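Local coordinates for protein HTH-type transcriptional regulator MmpR5 (Mycobacterium tuberculosis, PDB 4NB5) that represses its own gene and those of several MmpS-MmpL transport systems by binding directly, as a homodimer, to their promoter regions, at residues A144-E147 with N148-D152; S68-A71 with R72-I75. All blocks are in the same frame, centred on the assembly; numbering follows the deposited sequence.

Interaction 1 and interaction 2 are both turns of single helices, but in different parts of this MarR-type regulator. Residues 68-75 lie on helix 64-77, within the helix-turn-helix motif inferred to contact DNA, whereas residues 144-152 lie on helix 134-159, where the chain meets a second subunit. Their centres are 27 Å apart and their nearest atoms about 16 Å, so neither touches the other. The side chain of Leu74 is about 7 Å, and that of Val150 about 9 Å, from a bound octadecanoate glycerol ester; neither lines its pocket, which includes Phe77 at the end of helix 64-77 and Gly103, Glu104, Glu106 and Arg107 on helix 99-124.

Interaction 1 (A144-E147 with N148-D152); sequences AYME and NVVSD
Tyr145 and Val149, one helical turn apart, form the close-fitting part of this contact. Methyl CG2 of Val149 lies over one face of the tyrosine ring in a CH-pi contact, 3.9 Å from the ring centroid and shifted toward the rim; its nearest ring atom is Tyr145 CZ, at 3.8 Å. With CG anti to the backbone N (chi1 169°), the ring projects outward from the helix, beside Val149 CG2. Branched valine suits the site: CG2 meets the ring while CG1 faces Met146, whose bent thioether chain brings CE to 4.2 Å from Val149 CG1 and 4.1 Å from Val150 CG2. Unbranched and flexible, methionine can fill the space beside both valines. Beneath these side chains runs the helical ladder, with Val149 N hydrogen-bonded to Tyr145 O at 3.0 Å and Val150 N to Met146 O at 2.8 Å.

Packing is looser on the solvent side. Asn148, a polar residue suited to its exposed place, is joined to the preceding turn through its backbone N, which makes a weak hydrogen bond of 3.3 Å to Ala144 O.

Glu147 faces helix 99-124. Its carboxylate finds its partner outside the turn, OE2 being hydrogen-bonded to Gln115 NE2, and its side chain packs on Met111 and Ala112 of that helix, as Val150 does on Ile108. Toward the second subunit, Tyr145 OH is hydrogen-bonded to Ala153 O of that chain, and Met146 and Val150 pack on its Val150 and Met146, a reciprocal pairing within the helical dimer interface of this MarR-type protein.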
loop_
_atom_site.group_PDB
_atom_site.type_symbol
_atom_site.label_atom_id
_atom_site.label_comp_id
_atom_site.label_asym_id
_atom_site.label_seq_id
_atom_site.Cartn_x
_atom_site.Cartn_y
_atom_site.Cartn_z
ATOM N N ALA B 144 5.604 -15.577 -5.392
ATOM C CA ALA B 144 5.214 -16.095 -4.080
ATOM C C ALA B 144 6.434 -16.182 -3.165
ATOM O O ALA B 144 6.386 -15.794 -1.999
ATOM C CB ALA B 144 4.566 -17.462 -4.223
ATOM N N TYR B 145 7.534 -16.697 -3.698
ATOM C CA TYR B 145 8.749 -16.874 -2.915
ATOM C C TYR B 145 9.327 -15.512 -2.502
ATOM O O TYR B 145 9.668 -15.304 -1.333
ATOM C CB TYR B 145 9.759 -17.696 -3.716
ATOM C CG TYR B 145 11.164 -17.757 -3.168
ATOM C CD1 TYR B 145 11.487 -18.566 -2.090
ATOM C CD2 TYR B 145 12.179 -17.015 -3.751
ATOM C CE1 TYR B 145 12.784 -18.626 -1.605
ATOM C CE2 TYR B 145 13.470 -17.065 -3.272
ATOM C CZ TYR B 145 13.769 -17.874 -2.205
ATOM O OH TYR B 145 15.066 -17.919 -1.738
ATOM N N MET B 146 9.406 -14.574 -3.445
ATOM C CA MET B 146 10.005 -13.270 -3.152
ATOM C C MET B 146 9.148 -12.440 -2.203
ATOM O O MET B 146 9.669 -11.702 -1.370
ATOM C CB MET B 146 10.256 -12.496 -4.450
ATOM C CG MET B 146 11.342 -13.102 -5.333
ATOM S SD MET B 146 12.969 -13.268 -4.550
ATOM C CE MET B 146 13.012 -11.763 -3.642
ATOM N N GLU B 147 7.831 -12.571 -2.306
ATOM C CA GLU B 147 6.946 -11.885 -1.377
ATOM C C GLU B 147 7.274 -12.302 0.056
ATOM O O GLU B 147 7.357 -11.465 0.954
ATOM C CB GLU B 147 5.492 -12.231 -1.676
ATOM C CG GLU B 147 4.954 -11.623 -2.961
ATOM C CD GLU B 147 3.624 -12.223 -3.363
ATOM O OE1 GLU B 147 2.744 -12.331 -2.483
ATOM O OE2 GLU B 147 3.464 -12.596 -4.550
ATOM N N ASN B 148 7.457 -13.598 0.265
ATOM C CA ASN B 148 7.755 -14.109 1.589
ATOM C C ASN B 148 9.140 -13.665 2.044
ATOM O O ASN B 148 9.324 -13.251 3.190
ATOM C CB ASN B 148 7.647 -15.631 1.612
ATOM C CG ASN B 148 8.033 -16.219 2.948
ATOM O OD1 ASN B 148 7.329 -16.046 3.942
ATOM N ND2 ASN B 148 9.157 -16.920 2.982
ATOM N N VAL B 149 10.105 -13.741 1.135
ATOM C CA VAL B 149 11.468 -13.326 1.430
ATOM C C VAL B 149 11.513 -11.866 1.887
ATOM O O VAL B 149 12.073 -11.555 2.946
ATOM C CB VAL B 149 12.384 -13.499 0.206
ATOM C CG1 VAL B 149 13.697 -12.756 0.411
ATOM C CG2 VAL B 149 12.651 -14.967 -0.040
ATOM N N VAL B 150 10.903 -10.993 1.094
ATOM C CA VAL B 150 10.924 -9.552 1.332
ATOM C C VAL B 150 10.129 -9.203 2.584
ATOM O O VAL B 150 10.558 -8.392 3.410
ATOM C CB VAL B 150 10.356 -8.789 0.115
ATOM C CG1 VAL B 150 10.264 -7.297 0.395
ATOM C CG2 VAL B 150 11.220 -9.047 -1.116
ATOM N N SER B 151 8.974 -9.840 2.745
ATOM C CA SER B 151 8.164 -9.606 3.938
ATOM C C SER B 151 8.968 -9.918 5.199
ATOM O O SER B 151 9.010 -9.109 6.129
ATOM C CB SER B 151 6.898 -10.458 3.906
ATOM O OG SER B 151 6.060 -10.144 5.006
ATOM N N ASP B 152 9.608 -11.085 5.217
ATOM C CA ASP B 152 10.408 -11.511 6.359
ATOM C C ASP B 152 11.555 -10.543 6.589
ATOM O O ASP B 152 11.861 -10.171 7.724
ATOM C CB ASP B 152 10.974 -12.914 6.127
ATOM C CG ASP B 152 12.045 -13.290 7.140
ATOM O OD1 ASP B 152 11.681 -13.732 8.251
ATOM O OD2 ASP B 152 13.251 -13.141 6.826
#

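Interaction 2 (S68-A71 with R72-I75); sequences STNA and RMLI
The guanidinium of Arg72 lies back along its own helix, with the carbonyl oxygen of Ser68 over one face, 4.0 Å above the plane and toward the rim. Thr69 CA lies over the same face, 3.9 Å from Arg72 NH1, and Thr69 CG2 stands 4.1 Å from the same nitrogen. These are loose contacts, suited to a long, exposed side chain. A bend at chi3 (-45°) turns the arginine, extended as far as CD, back over the preceding turn. The amide of Asn70 is hydrogen-bonded through OD1 to Thr33 OG1 and through ND2 to Gly66 O, so this buried polar group is held at both ends; Met73, in one of its two conformers, runs beside it.

Four backbone hydrogen bonds join the turns, from Arg72 N to Ser68 O up to Ile75 N to Ala71 O, the last at 2.9 Å. Ile75 CG1 also rests against Ala71 O, at 3.3 Å. Small Ala71 and apolar Leu74 suit the inner side, where both are buried; Ile75, partly exposed, still packs on the strands.

This turn belongs to the helix-turn-helix motif, inferred to bind DNA. Its inner side is wedged into the winged-helix domain: Asn70 and Leu74 meet helix 34-45, Leu74 and Ile75 pack on Ile80 of strand 80-83, and Ala71 and Ile75 pack on Phe93 of strand 92-95.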
loop_
_atom_site.group_PDB
_atom_site.type_symbol
_atom_site.label_atom_id
_atom_site.label_comp_id
_atom_site.label_asym_id
_atom_site.label_seq_id
_atom_site.Cartn_x
_atom_site.Cartn_y
_atom_site.Cartn_z
ATOM N N SER B 68 1.204 18.260 -8.428
ATOM C CA SER B 68 0.067 17.465 -7.971
ATOM C C SER B 68 0.084 16.032 -8.501
ATOM O O SER B 68 -0.036 15.082 -7.724
ATOM C CB SER B 68 -1.253 18.138 -8.359
ATOM O OG SER B 68 -1.548 19.198 -7.469
ATOM N N THR B 69 0.225 15.869 -9.814
ATOM C CA THR B 69 0.138 14.537 -10.407
ATOM C C THR B 69 1.335 13.682 -9.997
ATOM O O THR B 69 1.186 12.495 -9.704
ATOM C CB THR B 69 0.033 14.577 -11.946
ATOM O OG1 THR B 69 1.249 15.074 -12.513
ATOM C CG2 THR B 69 -1.126 15.457 -12.381
ATOM N N ASN B 70 2.519 14.282 -9.953
ATOM C CA ASN B 70 3.698 13.521 -9.552
ATOM C C ASN B 70 3.764 13.237 -8.055
ATOM O O ASN B 70 4.273 12.194 -7.643
ATOM C CB ASN B 70 4.967 14.186 -10.070
ATOM C CG ASN B 70 5.104 14.037 -11.559
ATOM O OD1 ASN B 70 5.371 12.944 -12.058
ATOM N ND2 ASN B 70 4.868 15.119 -12.289
ATOM N N ALA B 71 3.230 14.139 -7.240
ATOM C CA ALA B 71 3.124 13.867 -5.812
ATOM C C ALA B 71 2.205 12.666 -5.580
ATOM O O ALA B 71 2.488 11.797 -4.755
ATOM C CB ALA B 71 2.615 15.089 -5.066
ATOM N N ARG B 72 1.106 12.623 -6.323
ATOM C CA ARG B 72 0.160 11.523 -6.219
ATOM C C ARG B 72 0.841 10.188 -6.524
ATOM O O ARG B 72 0.595 9.192 -5.846
ATOM C CB ARG B 72 -1.010 11.759 -7.179
ATOM C CG ARG B 72 -2.129 10.730 -7.072
ATOM C CD ARG B 72 -3.311 11.114 -7.954
ATOM N NE ARG B 72 -3.636 12.536 -7.821
ATOM C CZ ARG B 72 -3.684 13.409 -8.827
ATOM N NH1 ARG B 72 -3.448 13.035 -10.081
ATOM N NH2 ARG B 72 -3.984 14.677 -8.577
ATOM N N MET B 73 1.709 10.184 -7.531
ATOM C CA MET B 73 2.435 8.984 -7.909
ATOM C C MET B 73 3.365 8.530 -6.784
ATOM O O MET B 73 3.413 7.351 -6.441
ATOM C CB MET B 73 3.225 9.260 -9.180
ATOM C CG MET B 73 3.965 8.064 -9.740
ATOM S SD MET B 73 4.671 8.402 -11.371
ATOM C CE MET B 73 3.626 9.747 -11.951
ATOM N N LEU B 74 4.108 9.471 -6.213
ATOM C CA LEU B 74 5.041 9.125 -5.150
ATOM C C LEU B 74 4.319 8.657 -3.893
ATOM O O LEU B 74 4.860 7.862 -3.125
ATOM C CB LEU B 74 5.953 10.314 -4.821
ATOM C CG LEU B 74 6.942 10.712 -5.918
ATOM C CD1 LEU B 74 7.741 11.937 -5.497
ATOM C CD2 LEU B 74 7.884 9.569 -6.278
ATOM N N ILE B 75 3.112 9.165 -3.654
ATOM C CA ILE B 75 2.305 8.678 -2.538
ATOM C C ILE B 75 1.901 7.221 -2.817
ATOM O O ILE B 75 2.014 6.362 -1.943
ATOM C CB ILE B 75 1.051 9.561 -2.315
ATOM C CG1 ILE B 75 1.462 10.901 -1.697
ATOM C CG2 ILE B 75 0.044 8.856 -1.410
ATOM C CD1 ILE B 75 0.374 11.978 -1.735
#